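Local coordinates for protein alanine racemase 1 (PDB 4Y2W) that belongs to the alanine racemase family of dimeric two-domain proteins, pairing a TIM-barrel domain with a strand-rich C-terminal domain and holding alanine in its pockets, at residues 133-138 with 167-171; 175-181 with 214-218. The protein carries 1 engineered substitution. All blocks are in the same frame, centred on the assembly; numbering follows the deposited sequence.

Interaction 1: residues 133-138 with 167-171; sequences DTGLGR and SHFAA
S167 meets T134 through their hydroxyls: T134 OG1 donates to S167 OG over 2.7 Å, and S167 OG is also hydrogen-bonded to I132 O. Q183 NE2 of helix 177-195 donates to T134 OG1, so both hydroxyls have two partners. T134 CG2 also lies against S167 OG. H168 comes next; its CB already faces the other loop, and CG, anti to the backbone N (chi1 -158°), carries the ring on beside R138. R138 NH2 sits 3.6 Å above the centre of the H168 imidazole; the guanidinium is tilted 48° to the ring, so one nitrogen rather than the whole group rests on the face. A bend at chi3 in an otherwise extended R138 chain brings that nitrogen over. L136 CD2 packs against both, 3.8 Å from H168 CD2 and 3.5 Å above the R138 guanidinium plane near its rim. The two segments are consecutive loops following strands 126-131 and 160-166 of the parallel barrel, at the C-terminal strand ends where TIM barrels carry their pockets; R138 and H168 both line the one holding alanine. Beyond F169, A170 takes the other branch of L136, whose CD1 is 3.9 Å from A170 CB. L136 itself also packs on Y268 of the second subunit. The 133-138 loop is drawn tight by D133, whose OD1 accepts from G135 N, forming an Asx turn, and from G137 N at 2.9 Å.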
loop_
_atom_site.group_PDB
_atom_site.type_symbol
_atom_site.label_atom_id
_atom_site.label_comp_id
_atom_site.label_asym_id
_atom_site.label_seq_id
_atom_site.Cartn_x
_atom_site.Cartn_y
_atom_site.Cartn_z
ATOM N N ASP A 133 16.609 22.439 -11.767
ATOM C CA ASP A 133 15.954 21.661 -12.809
ATOM C C ASP A 133 16.773 21.744 -14.097
ATOM O O ASP A 133 16.722 22.744 -14.814
ATOM C CB ASP A 133 14.536 22.183 -13.031
ATOM C CG ASP A 133 13.664 21.206 -13.786
ATOM O OD1 ASP A 133 14.192 20.465 -14.648
ATOM O OD2 ASP A 133 12.442 21.183 -13.513
ATOM N N THR A 134 17.528 20.688 -14.383
ATOM C CA THR A 134 18.422 20.660 -15.537
ATOM C C THR A 134 17.827 19.944 -16.749
ATOM O O THR A 134 18.516 19.770 -17.753
ATOM C CB THR A 134 19.763 19.988 -15.176
ATOM O OG1 THR A 134 19.520 18.708 -14.583
ATOM C CG2 THR A 134 20.548 20.846 -14.200
ATOM N N GLY A 135 16.557 19.546 -16.673
ATOM C CA GLY A 135 15.912 18.816 -17.776
ATOM C C GLY A 135 14.670 18.009 -17.417
ATOM O O GLY A 135 13.766 17.855 -18.246
ATOM N N LEU A 136 14.630 17.493 -16.187
ATOM C CA LEU A 136 13.540 16.633 -15.715
ATOM C C LEU A 136 12.161 17.316 -15.674
ATOM O O LEU A 136 11.129 16.644 -15.763
ATOM C CB LEU A 136 13.896 16.078 -14.329
ATOM C CG LEU A 136 12.943 15.092 -13.644
ATOM C CD1 LEU A 136 12.806 13.792 -14.424
ATOM C CD2 LEU A 136 13.425 14.810 -12.229
ATOM N N GLY A 137 12.142 18.642 -15.537
ATOM C CA GLY A 137 10.892 19.411 -15.542
ATOM C C GLY A 137 9.997 19.185 -14.332
ATOM O O GLY A 137 8.799 19.461 -14.386
ATOM N N ARG A 138 10.576 18.705 -13.233
ATOM C CA ARG A 138 9.807 18.297 -12.059
ATOM C C ARG A 138 9.801 19.402 -10.994
ATOM O O ARG A 138 8.805 20.118 -10.867
ATOM C CB ARG A 138 10.354 16.971 -11.526
ATOM C CG ARG A 138 9.595 16.373 -10.357
ATOM C CD ARG A 138 10.089 14.962 -10.071
ATOM N NE ARG A 138 11.377 14.947 -9.379
ATOM C CZ ARG A 138 12.030 13.844 -9.019
ATOM N NH1 ARG A 138 11.527 12.643 -9.281
ATOM N NH2 ARG A 138 13.197 13.941 -8.397
ATOM N N SER A 167 20.575 18.419 -8.452
ATOM C CA SER A 167 19.662 18.225 -9.571
ATOM C C SER A 167 19.387 16.724 -9.713
ATOM O O SER A 167 19.822 15.928 -8.876
ATOM C CB SER A 167 20.266 18.798 -10.856
ATOM O OG SER A 167 19.301 18.872 -11.890
ATOM N N HIS A 168 18.672 16.345 -10.772
ATOM C CA HIS A 168 18.235 14.962 -10.973
ATOM C C HIS A 168 18.213 14.622 -12.464
ATOM O O HIS A 168 17.683 15.395 -13.268
ATOM C CB HIS A 168 16.836 14.781 -10.369
ATOM C CG HIS A 168 16.490 13.361 -10.037
ATOM N ND1 HIS A 168 16.685 12.823 -8.784
ATOM C CD2 HIS A 168 15.944 12.376 -10.788
ATOM C CE1 HIS A 168 16.287 11.562 -8.779
ATOM N NE2 HIS A 168 15.832 11.266 -9.984
ATOM N N PHE A 169 18.787 13.474 -12.827
ATOM C CA PHE A 169 18.837 13.042 -14.227
ATOM C C PHE A 169 17.474 12.536 -14.695
ATOM O O PHE A 169 16.820 11.772 -13.985
ATOM C CB PHE A 169 19.885 11.937 -14.434
ATOM C CG PHE A 169 21.308 12.413 -14.333
ATOM C CD1 PHE A 169 21.789 13.400 -15.189
ATOM C CD2 PHE A 169 22.177 11.862 -13.402
ATOM C CE1 PHE A 169 23.100 13.835 -15.103
ATOM C CE2 PHE A 169 23.492 12.293 -13.314
ATOM C CZ PHE A 169 23.953 13.280 -14.166
ATOM N N ALA A 170 17.069 12.947 -15.896
ATOM C CA ALA A 170 15.770 12.572 -16.457
ATOM C C ALA A 170 15.773 11.212 -17.152
ATOM O O ALA A 170 14.751 10.528 -17.163
ATOM C CB ALA A 170 15.286 13.641 -17.424
ATOM N N ALA A 171 16.906 10.823 -17.736
ATOM C CA ALA A 171 16.986 9.570 -18.496
ATOM C C ALA A 171 18.303 8.825 -18.274
ATOM O O ALA A 171 18.899 8.313 -19.222
ATOM C CB ALA A 171 16.772 9.846 -19.979
#

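Interaction 2: residues 175-181 with 214-218; sequences DDRDYCK and NLNYS
D175 approaches N214 with OD1, 3.2 Å from N214 ND2, its carboxylate turned 64° from the amide. D175 OD1 also accepts from R177 NE in a 2.7 Å salt bridge within the segment. D176 is the N-cap of helix 177-195: its OD1 accepts from Y179 N. R177, in the first turn, bends at chi2 (-100°) and lays its guanidinium flat on N214, the guanidinium and amide planes only 4° apart; N214 CB lies 3.3 Å above the guanidinium plane, toward its rim. L215 CD1 covers the same face, 3.9 Å from R177 NH1. Further along, C180 CB meets L215 CD2, a buried apolar contact. K181 follows, its CB 4.0 Å from Y217 OH. K181 NZ, held in a salt bridge by D185, stands almost on the normal of the Y217 ring but 5.5 Å from its centre, at most a weak cation-pi attraction. The Y217 ring lies over L215 CB and meets F184 edge to face. R177 has a further, long and weak ion pair with E239. By binding R177 NE, D175 probably helps hold the guanidinium flat over N214, so that the helix start rests on segment 214-218 by stacking and apolar packing rather than by charge pairing.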
loop_
_atom_site.group_PDB
_atom_site.type_symbol
_atom_site.label_atom_id
_atom_site.label_comp_id
_atom_site.label_asym_id
_atom_site.label_seq_id
_atom_site.Cartn_x
_atom_site.Cartn_y
_atom_site.Cartn_z
ATOM N N ASP A 175 19.517 5.474 -20.064
ATOM C CA ASP A 175 20.875 5.552 -20.601
ATOM C C ASP A 175 20.967 6.421 -21.859
ATOM O O ASP A 175 21.577 6.034 -22.856
ATOM C CB ASP A 175 21.442 4.146 -20.852
ATOM C CG ASP A 175 22.961 4.126 -20.904
ATOM O OD1 ASP A 175 23.604 4.900 -20.161
ATOM O OD2 ASP A 175 23.515 3.328 -21.684
ATOM N N ASP A 176 20.340 7.592 -21.798
ATOM C CA ASP A 176 20.540 8.637 -22.791
ATOM C C ASP A 176 21.742 9.446 -22.322
ATOM O O ASP A 176 21.604 10.401 -21.550
ATOM C CB ASP A 176 19.290 9.517 -22.914
ATOM C CG ASP A 176 19.401 10.564 -24.015
ATOM O OD1 ASP A 176 20.505 10.775 -24.566
ATOM O OD2 ASP A 176 18.365 11.185 -24.328
ATOM N N ARG A 177 22.922 9.043 -22.789
ATOM C CA ARG A 177 24.188 9.611 -22.322
ATOM C C ARG A 177 24.341 11.071 -22.743
ATOM O O ARG A 177 24.874 11.884 -21.987
ATOM C CB ARG A 177 25.370 8.790 -22.848
ATOM C CG ARG A 177 25.362 7.324 -22.428
ATOM C CD ARG A 177 26.294 7.031 -21.256
ATOM N NE ARG A 177 26.165 5.640 -20.805
ATOM C CZ ARG A 177 27.073 4.969 -20.093
ATOM N NH1 ARG A 177 28.223 5.531 -19.733
ATOM N NH2 ARG A 177 26.830 3.710 -19.744
ATOM N N ASP A 178 23.870 11.396 -23.944
ATOM C CA ASP A 178 23.912 12.770 -24.447
ATOM C C ASP A 178 23.114 13.735 -23.572
ATOM O O ASP A 178 23.552 14.861 -23.331
ATOM C CB ASP A 178 23.393 12.842 -25.887
ATOM C CG ASP A 178 24.369 12.257 -26.893
ATOM O OD1 ASP A 178 25.316 11.545 -26.490
ATOM O OD2 ASP A 178 24.184 12.517 -28.099
ATOM N N TYR A 179 21.949 13.293 -23.100
ATOM C CA TYR A 179 21.113 14.128 -22.240
ATOM C C TYR A 179 21.688 14.229 -20.827
ATOM O O TYR A 179 21.669 15.300 -20.226
ATOM C CB TYR A 179 19.675 13.608 -22.195
ATOM C CG TYR A 179 18.669 14.672 -21.817
ATOM C CD1 TYR A 179 18.419 15.743 -22.668
ATOM C CD2 TYR A 179 17.969 14.611 -20.616
ATOM C CE1 TYR A 179 17.503 16.724 -22.337
ATOM C CE2 TYR A 179 17.048 15.588 -20.277
ATOM C CZ TYR A 179 16.819 16.643 -21.143
ATOM O OH TYR A 179 15.909 17.624 -20.827
ATOM N N CYS A 180 22.204 13.121 -20.301
ATOM C CA CYS A 180 22.891 13.139 -19.009
ATOM C C CYS A 180 24.098 14.083 -19.037
ATOM O O CYS A 180 24.283 14.888 -18.124
ATOM C CB CYS A 180 23.338 11.730 -18.607
ATOM S SG CYS A 180 22.001 10.620 -18.099
ATOM N N LYS A 181 24.909 13.984 -20.087
ATOM C CA LYS A 181 26.043 14.892 -20.275
ATOM C C LYS A 181 25.538 16.333 -20.375
ATOM O O LYS A 181 26.119 17.241 -19.780
ATOM C CB LYS A 181 26.851 14.514 -21.531
ATOM C CG LYS A 181 28.344 14.824 -21.463
ATOM C CD LYS A 181 28.678 16.243 -21.900
ATOM C CE LYS A 181 30.161 16.548 -21.725
ATOM N NZ LYS A 181 30.589 16.560 -20.294
ATOM N N ASN A 214 27.037 4.137 -14.241
ATOM C CA ASN A 214 27.506 4.490 -15.577
ATOM C C ASN A 214 28.424 5.709 -15.583
ATOM O O ASN A 214 29.574 5.636 -16.018
ATOM C CB ASN A 214 26.306 4.775 -16.487
ATOM C CG ASN A 214 25.352 3.599 -16.599
ATOM O OD1 ASN A 214 25.641 2.496 -16.136
ATOM N ND2 ASN A 214 24.197 3.838 -17.218
ATOM N N LEU A 215 27.898 6.825 -15.092
ATOM C CA LEU A 215 28.526 8.135 -15.254
ATOM C C LEU A 215 29.465 8.470 -14.097
ATOM O O LEU A 215 29.045 9.052 -13.097
ATOM C CB LEU A 215 27.436 9.211 -15.369
ATOM C CG LEU A 215 26.602 9.312 -16.659
ATOM C CD1 LEU A 215 26.371 7.987 -17.367
ATOM C CD2 LEU A 215 25.259 9.959 -16.357
ATOM N N ASN A 216 30.741 8.126 -14.245
ATOM C CA ASN A 216 31.732 8.362 -13.186
ATOM C C ASN A 216 31.929 9.856 -12.877
ATOM O O ASN A 216 32.318 10.220 -11.766
ATOM C CB ASN A 216 33.081 7.723 -13.551
ATOM C CG ASN A 216 33.586 6.764 -12.488
ATOM O OD1 ASN A 216 34.659 6.959 -11.910
ATOM N ND2 ASN A 216 32.815 5.712 -12.228
ATOM N N TYR A 217 31.668 10.710 -13.867
ATOM C CA TYR A 217 31.780 12.164 -13.697
ATOM C C TYR A 217 30.698 12.756 -12.796
ATOM O O TYR A 217 30.944 13.743 -12.100
ATOM C CB TYR A 217 31.776 12.882 -15.057
ATOM C CG TYR A 217 30.532 12.697 -15.909
ATOM C CD1 TYR A 217 29.388 13.461 -15.689
ATOM C CD2 TYR A 217 30.516 11.786 -16.961
ATOM C CE1 TYR A 217 28.257 13.302 -16.475
ATOM C CE2 TYR A 217 29.392 11.623 -17.754
ATOM C CZ TYR A 217 28.267 12.383 -17.509
ATOM O OH TYR A 217 27.151 12.222 -18.297
ATOM N N SER A 218 29.512 12.150 -12.806
ATOM C CA SER A 218 28.360 12.660 -12.045
ATOM C C SER A 218 28.491 12.534 -10.522
ATOM O O SER A 218 27.718 13.154 -9.787
ATOM C CB SER A 218 27.073 11.962 -12.500
ATOM O OG SER A 218 27.134 10.564 -12.274
#

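From the N terminus, interaction 1 comes first: it closes a loop from 133 to 171 that takes in helix 144-155 and strand 160-166, tying together the loops after two neighbouring barrel strands. Interaction 2 then closes a second loop, from 175 to 218, around helix 177-195, strand 203-208 and helix 209-214. The loops follow in series, neither nested nor crossed; the centres of interactions 1 and 2 lie about 12 Å apart. They join where the chain passes from one to the next: A171 O is 3.0 Å from D176 N, a probable hydrogen bond, and the F169 ring reaches C180 O and S218 CB. Helix 177-195 serves both: its start forms one side of interaction 2, and its Y179, Q183 and F187 pack against interaction 1.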